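Local coordinates for protein copper-transporting ATPase (Sulfolobus solfataricus, PDB 2YJ6) that probably couples ATP hydrolysis to copper transport across the cell membrane as a type IB P-type ATPase, of which this chain is the catalytic, nucleotide-binding part, at residues I31-T36 with L202-G207; L56-S61 with K84-K89; S104-E109 with V121-E126; N115-A120 with I128-I133; S220-N225 with N232-I237. The protein carries 1 engineered substitution. All blocks are in the same frame, centred on the assembly; numbering follows the deposited sequence.

Interaction 1 (I31-T36 with L202-G207); sequences IIFNKT and LMIGDG. Engineered in segment 31-36: Asn34 (natural residue Asp).
Ile32 N donates to Leu202 O at 2.9 Å, the shortest of three backbone bonds that join strands 31-34 and 202-205 side by side and parallel, in the core of the haloacid dehalogenase-like fold. Ile204 N then donates to Ile32 O, and Asn34 N to Ile204 O, each bond almost straight. Phe33 and Ile204 lie alongside on one face of the sheet and point the same way; Ile204 CD1 approaches the ring obliquely and off-centre, 4.2 Å from its centroid, in a CH-pi contact. On the other face Met203, extended to SD and then bent at chi3 (-85°), turns CE back to Ile32 CG2, 3.4 Å away and tighter than usual for two carbons. Helix 184-196 covers this pair through Ile191. Asn34 is an engineered replacement of the natural Asp, at the position phosphorylated in P-type ATPases. Its OD1 takes a hydrogen bond from Lys187, an ATP-binding residue, while its ND2 lies 3.8 Å from Met203 SD.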
# COMPACT_ATOMS: atom_id res chain seq x y z
N ILE A 31 -2.72 -8.08 -16.16
CA ILE A 31 -1.94 -7.22 -15.28
C ILE A 31 -2.69 -6.94 -13.98
O ILE A 31 -3.80 -6.40 -14.01
CB ILE A 31 -1.70 -5.85 -15.90
CG1 ILE A 31 -1.34 -5.98 -17.39
CG2 ILE A 31 -0.65 -5.08 -15.10
CD1 ILE A 31 0.13 -6.28 -17.64
N ILE A 32 -2.09 -7.29 -12.84
CA ILE A 32 -2.71 -7.05 -11.54
C ILE A 32 -1.91 -6.11 -10.64
O ILE A 32 -0.74 -6.34 -10.37
CB ILE A 32 -2.95 -8.35 -10.77
CG1 ILE A 32 -3.98 -9.20 -11.51
CG2 ILE A 32 -3.41 -8.02 -9.34
CD1 ILE A 32 -4.30 -10.50 -10.83
N PHE A 33 -2.55 -5.03 -10.21
CA PHE A 33 -1.93 -4.07 -9.31
C PHE A 33 -2.41 -4.27 -7.87
O PHE A 33 -3.61 -4.25 -7.59
CB PHE A 33 -2.26 -2.63 -9.75
CG PHE A 33 -1.57 -2.21 -11.01
CD1 PHE A 33 -2.13 -2.48 -12.25
CD2 PHE A 33 -0.35 -1.56 -10.96
CE1 PHE A 33 -1.48 -2.10 -13.42
CE2 PHE A 33 0.30 -1.17 -12.12
CZ PHE A 33 -0.26 -1.43 -13.36
N ASN A 34 -1.46 -4.48 -6.97
CA ASN A 34 -1.72 -4.29 -5.54
C ASN A 34 -1.69 -2.80 -5.26
O ASN A 34 -0.65 -2.17 -5.37
CB ASN A 34 -0.65 -4.97 -4.70
CG ASN A 34 -1.18 -6.18 -3.97
OD1 ASN A 34 -1.65 -6.07 -2.83
ND2 ASN A 34 -1.14 -7.33 -4.63
N LYS A 35 -2.83 -2.23 -4.89
CA LYS A 35 -2.95 -0.76 -4.75
C LYS A 35 -1.80 -0.08 -4.00
O LYS A 35 -1.00 0.65 -4.59
CB LYS A 35 -4.29 -0.39 -4.11
CG LYS A 35 -4.44 1.09 -3.74
CD LYS A 35 -5.59 1.28 -2.77
CE LYS A 35 -5.68 2.71 -2.30
NZ LYS A 35 -6.73 2.85 -1.26
N THR A 36 -1.72 -0.31 -2.69
CA THR A 36 -0.79 0.43 -1.82
C THR A 36 0.69 0.24 -2.18
O THR A 36 1.19 -0.89 -2.16
CB THR A 36 -0.96 -0.00 -0.35
OG1 THR A 36 -2.36 -0.03 -0.02
CG2 THR A 36 -0.21 0.93 0.58
N LEU A 202 0.68 -11.42 -14.75
CA LEU A 202 1.76 -10.59 -14.23
C LEU A 202 1.26 -9.68 -13.08
O LEU A 202 0.26 -8.96 -13.23
CB LEU A 202 2.41 -9.78 -15.34
CG LEU A 202 3.64 -9.01 -14.87
CD1 LEU A 202 4.64 -8.81 -16.00
CD2 LEU A 202 3.25 -7.67 -14.23
N MET A 203 1.94 -9.74 -11.94
CA MET A 203 1.51 -9.00 -10.75
C MET A 203 2.62 -8.12 -10.19
O MET A 203 3.77 -8.54 -10.10
CB MET A 203 1.01 -9.95 -9.64
CG MET A 203 0.70 -9.20 -8.33
SD MET A 203 0.07 -10.15 -6.93
CE MET A 203 -1.67 -10.16 -7.31
N ILE A 204 2.25 -6.89 -9.83
CA ILE A 204 3.15 -5.91 -9.22
C ILE A 204 2.69 -5.61 -7.77
O ILE A 204 1.53 -5.26 -7.56
CB ILE A 204 3.15 -4.59 -10.02
CG1 ILE A 204 3.46 -4.87 -11.50
CG2 ILE A 204 4.16 -3.61 -9.45
CD1 ILE A 204 2.63 -4.06 -12.46
N GLY A 205 3.59 -5.75 -6.80
CA GLY A 205 3.27 -5.47 -5.40
C GLY A 205 4.45 -4.86 -4.67
O GLY A 205 5.36 -4.35 -5.32
N ASP A 206 4.48 -4.89 -3.35
CA ASP A 206 5.71 -4.44 -2.66
C ASP A 206 6.39 -5.49 -1.76
O ASP A 206 7.07 -6.38 -2.27
CB ASP A 206 5.53 -3.08 -1.95
CG ASP A 206 4.49 -3.12 -0.85
OD1 ASP A 206 4.31 -4.19 -0.23
OD2 ASP A 206 3.85 -2.07 -0.60
N GLY A 207 6.25 -5.39 -0.44
CA GLY A 207 6.88 -6.35 0.45
C GLY A 207 6.05 -6.83 1.62
O GLY A 207 6.56 -7.49 2.53

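Interaction 2 (L56-S61 with K84-K89); sequences LAYAAS and KILEVK
Ser61 OG is the tight centre of the contact between helix 53-63 and the irregular segment 84-89. It accepts the backbone N-H of Leu86 at 2.8 Å (N-H...O 166°) and donates to Ala57 O one turn back at 2.7 Å. With OG anti to its own carbonyl carbon (chi1 -58°), the hydroxyl stands where it can do both, and Ala57 O receives it and Ser61 N from opposite faces of its plane. Replaced by alanine, this position would lose the hydroxyl, and Leu86 N would probably be left without its acceptor here. Val88 CG2 also presses close, 3.1 Å from Ser61 O. Looser are Ile85 CD1, touching Ala60 CB at 4.0 Å, and Leu86 CD1, at the edge of the Tyr58 ring at 4.2 Å. A water bridges Ser61 O and Leu86 O, donating to both at 2.6 Å, while Leu86 and Lys84 lie on the solvent side. Helix 69-80 flanks the contact, with Ala78 against Ala60, and Ile103 of strand 98-103 packs on Tyr58, Ser61 and Val88.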
# COMPACT_ATOMS: atom_id res chain seq x y z
N LEU A 56 -5.83 16.14 21.06
CA LEU A 56 -4.80 16.03 20.04
C LEU A 56 -3.42 15.83 20.69
O LEU A 56 -2.67 14.94 20.26
CB LEU A 56 -4.80 17.27 19.13
CG LEU A 56 -3.75 17.30 18.00
CD1 LEU A 56 -3.84 16.08 17.06
CD2 LEU A 56 -3.84 18.59 17.20
N ALA A 57 -3.08 16.63 21.70
CA ALA A 57 -1.80 16.47 22.42
C ALA A 57 -1.65 15.10 23.10
O ALA A 57 -0.56 14.54 23.14
CB ALA A 57 -1.59 17.61 23.46
N TYR A 58 -2.75 14.57 23.62
CA TYR A 58 -2.75 13.32 24.37
C TYR A 58 -2.49 12.14 23.45
O TYR A 58 -1.67 11.26 23.75
CB TYR A 58 -4.10 13.10 25.07
CG TYR A 58 -4.26 13.73 26.43
CD1 TYR A 58 -3.19 14.29 27.11
CD2 TYR A 58 -5.51 13.77 27.04
CE1 TYR A 58 -3.34 14.86 28.35
CE2 TYR A 58 -5.68 14.34 28.28
CZ TYR A 58 -4.60 14.89 28.93
OH TYR A 58 -4.78 15.45 30.16
N ALA A 59 -3.20 12.12 22.33
CA ALA A 59 -3.02 11.09 21.32
C ALA A 59 -1.63 11.15 20.69
O ALA A 59 -1.00 10.10 20.48
CB ALA A 59 -4.09 11.19 20.22
N ALA A 60 -1.16 12.35 20.36
CA ALA A 60 0.17 12.51 19.75
C ALA A 60 1.28 12.00 20.68
O ALA A 60 2.22 11.38 20.21
CB ALA A 60 0.44 13.97 19.40
N SER A 61 1.17 12.31 21.97
CA SER A 61 2.21 11.97 22.94
C SER A 61 2.34 10.46 23.15
O SER A 61 3.39 9.98 23.58
CB SER A 61 1.99 12.70 24.27
OG SER A 61 1.95 14.11 24.10
N LYS A 84 2.84 20.40 21.76
CA LYS A 84 4.06 20.00 22.47
C LYS A 84 3.90 18.58 23.02
O LYS A 84 2.87 18.23 23.58
CB LYS A 84 4.37 20.99 23.61
CG LYS A 84 4.80 22.38 23.13
CD LYS A 84 5.19 23.28 24.30
CE LYS A 84 5.69 24.64 23.81
NZ LYS A 84 6.72 24.47 22.75
N ILE A 85 4.93 17.76 22.85
CA ILE A 85 4.83 16.36 23.23
C ILE A 85 5.03 16.14 24.72
O ILE A 85 5.98 16.66 25.30
CB ILE A 85 5.82 15.50 22.44
CG1 ILE A 85 5.45 15.54 20.95
CG2 ILE A 85 5.84 14.08 22.99
CD1 ILE A 85 4.17 14.76 20.58
N LEU A 86 4.14 15.36 25.33
CA LEU A 86 4.10 15.18 26.78
C LEU A 86 4.64 13.80 27.17
O LEU A 86 4.69 12.88 26.35
CB LEU A 86 2.68 15.35 27.32
CG LEU A 86 1.90 16.65 27.08
CD1 LEU A 86 0.44 16.49 27.48
CD2 LEU A 86 2.50 17.85 27.81
N GLU A 87 5.05 13.68 28.43
CA GLU A 87 5.67 12.46 28.95
C GLU A 87 4.65 11.35 29.24
O GLU A 87 3.65 11.57 29.92
CB GLU A 87 6.51 12.77 30.20
CG GLU A 87 6.89 11.54 31.02
CD GLU A 87 8.40 11.29 31.09
OE1 GLU A 87 9.14 11.91 30.29
OE2 GLU A 87 8.83 10.48 31.93
N VAL A 88 4.93 10.17 28.72
CA VAL A 88 4.03 9.02 28.83
C VAL A 88 4.62 7.89 29.69
O VAL A 88 5.84 7.75 29.81
CB VAL A 88 3.72 8.46 27.42
CG1 VAL A 88 2.94 7.16 27.51
CG2 VAL A 88 2.98 9.51 26.58
N LYS A 89 3.74 7.07 30.29
CA LYS A 89 4.15 5.86 31.01
C LYS A 89 3.39 4.63 30.51
O LYS A 89 2.54 4.72 29.63
CB LYS A 89 3.92 6.01 32.51
CG LYS A 89 4.26 7.39 33.05
CD LYS A 89 4.20 7.41 34.56
CE LYS A 89 5.57 7.12 35.15
NZ LYS A 89 6.58 8.13 34.73
O HOH W 1 5.42 10.83 24.89

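Interaction 3 (S104-E109 with V121-E126); sequences SDKIIE and VYINGE
Asn124 lays its amide across Ile107 at about a right angle, OD1 accepting the backbone N-H of Ile107 at 3.1 Å. The donor stands 50° out of the carbonyl plane. Asn124 N returns a straighter bond to Ile107 O at 2.9 Å, and ND2 passes beside Lys106 CG. Glu109 and Tyr122 form a hydrogen-bonded pair of the beta hairpin 106-112/119-123 in the antiparallel sheet of the nucleotide-binding domain, Glu109 N to Tyr122 O at 3.1 Å and Tyr122 N to Glu109 O at 2.9 Å. Their side chains share a face, Glu109 OE2 3.8 Å from Tyr122 CB and the carboxylate turned 54° to the ring. A water donates to Glu109 OE2 and Ile107 O and accepts from Gly125 N, tying strand 106-112 to the type I' turn from Ile123 to Glu126 that leads into strand 126-134. On the other face Ile108 and Ile123 make a non-hydrogen-bonded pair. Strands 98-103 and 126-134 flank the hairpin, while Ala59 and Tyr58 of helix 53-63 cover Val121 and Ile123.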
# COMPACT_ATOMS: atom_id res chain seq x y z
N SER A 104 -1.10 12.00 33.26
CA SER A 104 -1.85 12.73 34.28
C SER A 104 -2.95 11.87 34.89
O SER A 104 -4.06 12.35 35.12
CB SER A 104 -2.45 14.01 33.70
OG SER A 104 -1.45 14.93 33.30
N ASP A 105 -2.65 10.59 35.12
CA ASP A 105 -3.60 9.65 35.70
C ASP A 105 -4.66 9.12 34.71
O ASP A 105 -5.43 8.21 35.05
CB ASP A 105 -4.27 10.24 36.95
CG ASP A 105 -3.34 10.28 38.16
OD1 ASP A 105 -2.63 9.28 38.40
OD2 ASP A 105 -3.30 11.32 38.87
N LYS A 106 -4.70 9.69 33.50
CA LYS A 106 -5.70 9.30 32.51
C LYS A 106 -5.17 8.20 31.61
O LYS A 106 -4.00 8.21 31.25
CB LYS A 106 -6.11 10.50 31.64
CG LYS A 106 -6.76 11.64 32.41
CD LYS A 106 -6.74 12.93 31.61
CE LYS A 106 -7.80 13.89 32.14
NZ LYS A 106 -7.86 15.19 31.40
N ILE A 107 -6.03 7.27 31.24
CA ILE A 107 -5.65 6.21 30.32
C ILE A 107 -6.09 6.53 28.89
O ILE A 107 -7.27 6.76 28.62
CB ILE A 107 -6.28 4.86 30.73
CG1 ILE A 107 -5.78 4.43 32.12
CG2 ILE A 107 -5.94 3.79 29.71
CD1 ILE A 107 -6.27 5.31 33.25
N ILE A 108 -5.13 6.50 27.96
CA ILE A 108 -5.35 6.92 26.58
C ILE A 108 -5.14 5.77 25.61
O ILE A 108 -4.07 5.17 25.58
CB ILE A 108 -4.39 8.07 26.21
CG1 ILE A 108 -4.71 9.31 27.04
CG2 ILE A 108 -4.47 8.39 24.72
CD1 ILE A 108 -3.74 9.57 28.16
N GLU A 109 -6.15 5.46 24.80
CA GLU A 109 -5.99 4.47 23.74
C GLU A 109 -6.22 5.13 22.39
O GLU A 109 -7.04 6.06 22.29
CB GLU A 109 -6.95 3.30 23.94
CG GLU A 109 -7.04 2.80 25.38
CD GLU A 109 -8.28 1.94 25.63
OE1 GLU A 109 -8.24 0.74 25.28
OE2 GLU A 109 -9.28 2.47 26.18
N VAL A 121 -9.90 8.00 19.46
CA VAL A 121 -9.16 8.31 20.68
C VAL A 121 -10.07 8.15 21.90
O VAL A 121 -11.10 8.82 22.00
CB VAL A 121 -8.62 9.77 20.66
CG1 VAL A 121 -7.78 10.07 21.90
CG2 VAL A 121 -7.81 10.04 19.41
N TYR A 122 -9.68 7.25 22.81
CA TYR A 122 -10.39 7.00 24.06
C TYR A 122 -9.68 7.57 25.28
O TYR A 122 -8.47 7.42 25.41
CB TYR A 122 -10.58 5.50 24.25
CG TYR A 122 -11.44 4.88 23.20
CD1 TYR A 122 -10.95 4.63 21.94
CD2 TYR A 122 -12.77 4.58 23.46
CE1 TYR A 122 -11.75 4.07 20.95
CE2 TYR A 122 -13.59 4.03 22.48
CZ TYR A 122 -13.07 3.78 21.23
OH TYR A 122 -13.87 3.23 20.25
N ILE A 123 -10.44 8.21 26.17
CA ILE A 123 -9.89 8.63 27.46
C ILE A 123 -10.70 8.04 28.61
O ILE A 123 -11.88 8.37 28.79
CB ILE A 123 -9.80 10.17 27.60
CG1 ILE A 123 -8.86 10.73 26.54
CG2 ILE A 123 -9.30 10.54 28.98
CD1 ILE A 123 -8.53 12.18 26.74
N ASN A 124 -10.07 7.13 29.35
CA ASN A 124 -10.72 6.34 30.39
C ASN A 124 -12.00 5.64 29.89
O ASN A 124 -13.02 5.63 30.56
CB ASN A 124 -10.98 7.19 31.65
CG ASN A 124 -9.68 7.52 32.42
OD1 ASN A 124 -8.77 6.70 32.49
ND2 ASN A 124 -9.61 8.72 32.99
N GLY A 125 -11.91 5.05 28.70
CA GLY A 125 -13.01 4.30 28.12
C GLY A 125 -14.04 5.09 27.30
O GLY A 125 -14.92 4.49 26.69
N GLU A 126 -13.94 6.42 27.30
CA GLU A 126 -14.89 7.28 26.59
C GLU A 126 -14.32 7.77 25.25
O GLU A 126 -13.26 8.38 25.22
CB GLU A 126 -15.27 8.48 27.48
CG GLU A 126 -16.22 9.53 26.87
CD GLU A 126 -16.63 10.65 27.86
OE1 GLU A 126 -15.76 11.22 28.54
OE2 GLU A 126 -17.84 10.95 27.96
O HOH W 2 -9.32 4.95 27.74

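Interaction 4 (N115-A120 with I128-I133); sequences NNNDIA and IASFNI. With A99 (5'-O-[(S)-hydroxy{[(R)-hydroxy({(S)-hydroxy[(1S)-1-(2-nitrophenyl)ethoxy]phosphoryl}oxy)phosphoryl]oxy}phosphoryl]adenosine), chain C.
Asp118 and Asn132 cross at about a right angle, carboxylate and amide planes 73° apart, at a classic beta bulge in the hairpin of strands 119-123 and 126-134. Both Asp118 and Ile119 face Phe131, whose carbonyl O accepts from Asp118 N and from Ile119 N, each at 3.2 Å. Asn132 OD1 adds a weak bond from Asp118 N. Asp118 swings CG to the side of its backbone N, which sends OD2 toward the partner strand, where its anti lone pair takes Ile133 N at 2.8 Å in a nearly straight bond (169°). Asn117 runs obliquely past Asn132 with the two amide planes 29° apart, and Asn117 CG packs against Ser130 OG. Beyond the bulge the regular pairing resumes with Phe131 N to Ile119 O at 3.0 Å. On the face toward the nucleotide, Ile119 and Ile133 meet obliquely, CG1 to CD1, 3.7 Å apart. The Phe131 ring meets that of Phe49 and packs on Leu56 of helix 53-63. The two isoleucines line the pocket of the caged ATP analogue A99: Ile133 CG2 lies 4.0 Å from O'M of its nitro group, and Ile119 CD1 lies 3.4 Å from the ribose O2'.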
# COMPACT_ATOMS: atom_id res chain seq x y z
N ASN A 115 -17.49 3.35 12.11
CA ASN A 115 -18.45 3.75 11.06
C ASN A 115 -17.90 4.52 9.83
O ASN A 115 -17.65 3.93 8.78
CB ASN A 115 -19.63 4.50 11.68
N ASN A 116 -17.73 5.83 9.97
CA ASN A 116 -17.24 6.68 8.88
C ASN A 116 -15.84 7.26 9.10
O ASN A 116 -15.30 7.93 8.22
CB ASN A 116 -18.21 7.83 8.60
CG ASN A 116 -19.02 7.62 7.34
OD1 ASN A 116 -18.73 6.74 6.53
ND2 ASN A 116 -20.05 8.46 7.15
N ASN A 117 -15.26 7.02 10.27
CA ASN A 117 -13.90 7.47 10.57
C ASN A 117 -12.91 6.30 10.49
O ASN A 117 -13.31 5.14 10.43
CB ASN A 117 -13.83 8.11 11.96
CG ASN A 117 -14.81 9.29 12.12
OD1 ASN A 117 -15.71 9.25 12.97
ND2 ASN A 117 -14.63 10.34 11.32
N ASP A 118 -11.62 6.62 10.50
CA ASP A 118 -10.59 5.59 10.45
C ASP A 118 -10.03 5.29 11.85
O ASP A 118 -9.92 4.13 12.24
CB ASP A 118 -9.46 6.01 9.49
CG ASP A 118 -9.95 6.25 8.06
OD1 ASP A 118 -10.69 5.42 7.51
OD2 ASP A 118 -9.56 7.29 7.48
N ILE A 119 -9.70 6.34 12.60
CA ILE A 119 -9.01 6.18 13.88
C ILE A 119 -9.73 6.89 15.05
O ILE A 119 -10.29 7.97 14.87
CB ILE A 119 -7.56 6.72 13.79
CG1 ILE A 119 -6.78 6.00 12.68
CG2 ILE A 119 -6.85 6.61 15.15
CD1 ILE A 119 -6.70 4.49 12.85
N ALA A 120 -9.69 6.29 16.25
CA ALA A 120 -10.41 6.84 17.40
C ALA A 120 -9.58 6.97 18.67
O ALA A 120 -8.68 6.16 18.95
CB ALA A 120 -11.68 6.03 17.66
N ILE A 128 -13.57 10.27 22.57
CA ILE A 128 -13.62 11.74 22.55
C ILE A 128 -13.04 12.48 21.33
O ILE A 128 -13.12 13.70 21.25
CB ILE A 128 -13.11 12.37 23.89
CG1 ILE A 128 -12.02 11.52 24.56
CG2 ILE A 128 -14.27 12.51 24.89
CD1 ILE A 128 -10.80 11.25 23.71
N ALA A 129 -12.46 11.77 20.36
CA ALA A 129 -11.92 12.43 19.17
C ALA A 129 -11.65 11.39 18.09
O ALA A 129 -11.59 10.21 18.39
CB ALA A 129 -10.64 13.21 19.51
N SER A 130 -11.50 11.82 16.83
CA SER A 130 -11.20 10.90 15.72
C SER A 130 -10.36 11.53 14.61
O SER A 130 -10.26 12.77 14.50
CB SER A 130 -12.49 10.30 15.13
OG SER A 130 -13.39 11.32 14.71
N PHE A 131 -9.75 10.67 13.80
CA PHE A 131 -8.99 11.09 12.62
C PHE A 131 -9.49 10.38 11.36
O PHE A 131 -9.98 9.26 11.41
CB PHE A 131 -7.51 10.70 12.73
CG PHE A 131 -6.74 11.37 13.83
CD1 PHE A 131 -6.68 10.82 15.10
CD2 PHE A 131 -5.97 12.49 13.56
CE1 PHE A 131 -5.94 11.41 16.09
CE2 PHE A 131 -5.22 13.10 14.55
CZ PHE A 131 -5.18 12.54 15.82
N ASN A 132 -9.31 11.03 10.21
CA ASN A 132 -9.37 10.36 8.93
C ASN A 132 -8.01 10.42 8.26
O ASN A 132 -7.39 11.49 8.21
CB ASN A 132 -10.42 10.97 8.01
CG ASN A 132 -11.82 10.61 8.43
OD1 ASN A 132 -12.08 9.47 8.82
ND2 ASN A 132 -12.73 11.58 8.37
N ILE A 133 -7.57 9.29 7.74
CA ILE A 133 -6.22 9.11 7.22
C ILE A 133 -6.25 8.59 5.79
O ILE A 133 -7.04 7.70 5.47
CB ILE A 133 -5.45 8.13 8.12
CG1 ILE A 133 -5.18 8.79 9.46
CG2 ILE A 133 -4.17 7.68 7.46
CD1 ILE A 133 -4.50 7.90 10.45
C' A99 C . -1.63 2.10 6.83
N1 A99 C . -2.12 3.75 16.19
C2 A99 C . -3.43 3.78 15.88
N3 A99 C . -4.05 2.79 15.22
C4 A99 C . -3.36 1.68 14.84
C5 A99 C . -1.92 1.58 15.14
C6 A99 C . -1.31 2.71 15.87
N6 A99 C . 0.01 2.72 16.20
N7 A99 C . -1.50 0.40 14.65
C8 A99 C . -2.58 -0.20 14.07
N9 A99 C . -3.68 0.57 14.18
PA A99 C . -2.29 -3.35 10.78
PB A99 C . -1.60 -1.92 8.48
PG A99 C . -2.98 -0.25 6.66
O'L A99 C . -3.78 3.52 5.71
O'M A99 C . -3.33 5.17 4.46
C1' A99 C . -1.14 3.94 3.48
O1A A99 C . -3.19 -4.10 9.83
C1B A99 C . -5.02 0.21 13.68
O1B A99 C . -0.16 -1.53 8.25
O1G A99 C . -1.97 -0.81 5.68
C2' A99 C . -1.76 3.55 4.65
N2' A99 C . -3.01 4.10 4.96
O2' A99 C . -6.52 1.17 12.08
O2A A99 C . -1.10 -4.03 11.40
C2B A99 C . -5.18 0.69 12.25
O2B A99 C . -2.18 -3.16 7.81
O2G A99 C . -2.87 1.37 6.67
C3' A99 C . -1.07 2.57 5.54
O3' A99 C . -5.70 -0.48 10.20
O3A A99 C . -1.79 -2.01 10.07
C3B A99 C . -4.93 -0.53 11.41
O3B A99 C . -2.55 -0.65 8.16
O3G A99 C . -4.44 -0.61 6.48
C4' A99 C . 0.18 2.10 5.16
O4' A99 C . -5.15 -1.22 13.66
C4B A99 C . -5.34 -1.68 12.32
C5' A99 C . 0.76 2.51 3.97
O5' A99 C . -3.17 -2.69 11.95
C5B A99 C . -4.57 -2.97 12.06
C6' A99 C . 0.10 3.42 3.14
CM' A99 C . -0.56 1.30 7.56

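Interaction 5 (S220-N225 with N232-I237); sequences SVAMGN and NVADII
Ser220 N donates to Asp235 OD2 at 2.7 Å, nearly straight (162°), meeting the carboxylate on its anti side but 33° out of its plane. The exchange is reciprocal: Asp235 N donates a hydrogen bond to Ser220 OG at 2.9 Å, so each residue holds the other's backbone N-H with a side-chain oxygen. Ser220 OG lies between its own backbone N and carbonyl carbon (chi1 52°), which brings it up to Asp235 N and also allows a weak bond of its own to Asp235 OD2. With the carboxylate of Asp235 cut back to an alanine, Ser220 N would probably lose its acceptor and the Ser220 hydroxyl its weak partner. From here strands 220-223 and 236-237 run parallel in the mixed sheet of the haloacid dehalogenase-like (phosphorylation) domain, with Ile236 N bonded to Ser220 O and Ala222 N to Ile236 O, the latter at 2.9 Å. Apolar groups close the contact. Ala222 CB meets Ala234 CB at 3.5 Å, Val221 CG2 lies 4.3 Å from Ile236 CD1 on the other face, and Ile237 CG2 reaches Gly224 CA. Strand 201-205 packs on Val221 from one flank of the pair, and strand 14-16 meets Ile236 and Ile237 from the other. Polar grip is thus concentrated at the start of the pairing, where the chain coming in through Ala234 is not yet strand; the two side chains there supply bonds that regular parallel pairing does not.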
# COMPACT_ATOMS: atom_id res chain seq x y z
N SER A 220 6.33 -12.09 -11.45
CA SER A 220 6.20 -11.17 -10.33
C SER A 220 7.11 -9.95 -10.47
O SER A 220 8.27 -10.08 -10.90
CB SER A 220 6.45 -11.90 -9.01
OG SER A 220 7.67 -12.61 -9.04
N VAL A 221 6.58 -8.78 -10.11
CA VAL A 221 7.34 -7.53 -10.07
C VAL A 221 7.25 -6.86 -8.67
O VAL A 221 6.14 -6.56 -8.18
CB VAL A 221 6.85 -6.50 -11.12
CG1 VAL A 221 7.66 -5.18 -11.02
CG2 VAL A 221 6.91 -7.08 -12.55
N ALA A 222 8.40 -6.62 -8.06
CA ALA A 222 8.48 -5.95 -6.76
C ALA A 222 9.12 -4.55 -6.83
O ALA A 222 10.08 -4.34 -7.56
CB ALA A 222 9.26 -6.82 -5.78
N MET A 223 8.59 -3.60 -6.06
CA MET A 223 9.19 -2.26 -5.94
C MET A 223 10.54 -2.29 -5.23
O MET A 223 10.80 -3.16 -4.39
CB MET A 223 8.25 -1.30 -5.20
CG MET A 223 6.84 -1.24 -5.77
SD MET A 223 6.74 -0.58 -7.45
CE MET A 223 7.56 1.00 -7.25
N GLY A 224 11.42 -1.34 -5.57
CA GLY A 224 12.74 -1.26 -4.97
C GLY A 224 12.70 -0.96 -3.48
O GLY A 224 13.60 -1.35 -2.73
N ASN A 225 11.65 -0.27 -3.06
CA ASN A 225 11.42 0.04 -1.65
C ASN A 225 10.59 -1.05 -0.96
O ASN A 225 9.51 -0.79 -0.43
CB ASN A 225 10.73 1.40 -1.50
CG ASN A 225 9.49 1.55 -2.39
OD1 ASN A 225 8.80 0.56 -2.68
ND2 ASN A 225 9.21 2.78 -2.82
N ASN A 232 13.59 -11.62 -2.16
CA ASN A 232 13.04 -12.97 -2.16
C ASN A 232 12.27 -13.42 -3.40
O ASN A 232 12.85 -14.01 -4.32
CB ASN A 232 12.17 -13.17 -0.91
N VAL A 233 10.96 -13.17 -3.41
CA VAL A 233 10.07 -13.77 -4.40
C VAL A 233 10.29 -13.32 -5.85
O VAL A 233 10.52 -14.17 -6.73
CB VAL A 233 8.56 -13.55 -4.08
CG1 VAL A 233 7.70 -14.26 -5.12
CG2 VAL A 233 8.22 -14.02 -2.66
N ALA A 234 10.24 -12.01 -6.08
CA ALA A 234 10.02 -11.44 -7.42
C ALA A 234 11.02 -11.84 -8.51
O ALA A 234 12.22 -11.95 -8.27
CB ALA A 234 9.88 -9.92 -7.35
N ASP A 235 10.48 -12.06 -9.70
CA ASP A 235 11.25 -12.26 -10.90
C ASP A 235 12.03 -10.97 -11.24
O ASP A 235 13.17 -11.02 -11.71
CB ASP A 235 10.31 -12.64 -12.06
CG ASP A 235 9.49 -13.92 -11.77
OD1 ASP A 235 10.06 -14.92 -11.29
OD2 ASP A 235 8.26 -13.92 -12.01
N ILE A 236 11.39 -9.83 -11.00
CA ILE A 236 11.93 -8.53 -11.40
C ILE A 236 11.80 -7.49 -10.28
O ILE A 236 10.73 -7.31 -9.68
CB ILE A 236 11.18 -7.97 -12.61
CG1 ILE A 236 11.18 -8.97 -13.77
CG2 ILE A 236 11.76 -6.60 -13.05
CD1 ILE A 236 10.19 -8.61 -14.83
N ILE A 237 12.90 -6.79 -10.01
CA ILE A 237 12.88 -5.71 -9.03
C ILE A 237 13.03 -4.36 -9.73
O ILE A 237 13.96 -4.15 -10.52
CB ILE A 237 13.95 -5.89 -7.95
CG1 ILE A 237 13.62 -7.15 -7.14
CG2 ILE A 237 14.02 -4.67 -7.03
CD1 ILE A 237 14.82 -7.79 -6.54

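Overall arrangement
The five contacts fall into two lobes. Interactions 1 and 5, with centres 10 Å apart, belong to one mixed sheet: Met203 O pairs with Val221 N at 2.8 Å, and Gly205 N with Val221 O. Interactions 2, 3 and 4 belong to the nucleotide-binding lobe. Interactions 3 and 4 share strand 119-123 and cross along the chain, and the helix of interaction 2 packs on both, Tyr58 against Ile123 and Leu56 against Phe131. A99 packs on the isoleucines of interaction 4 and is hydrogen-bonded by Glu63, and its other end nears Thr36 of interaction 1. These two contacts come within about 8 Å at their nearest atoms, though their centres are 28 Å apart.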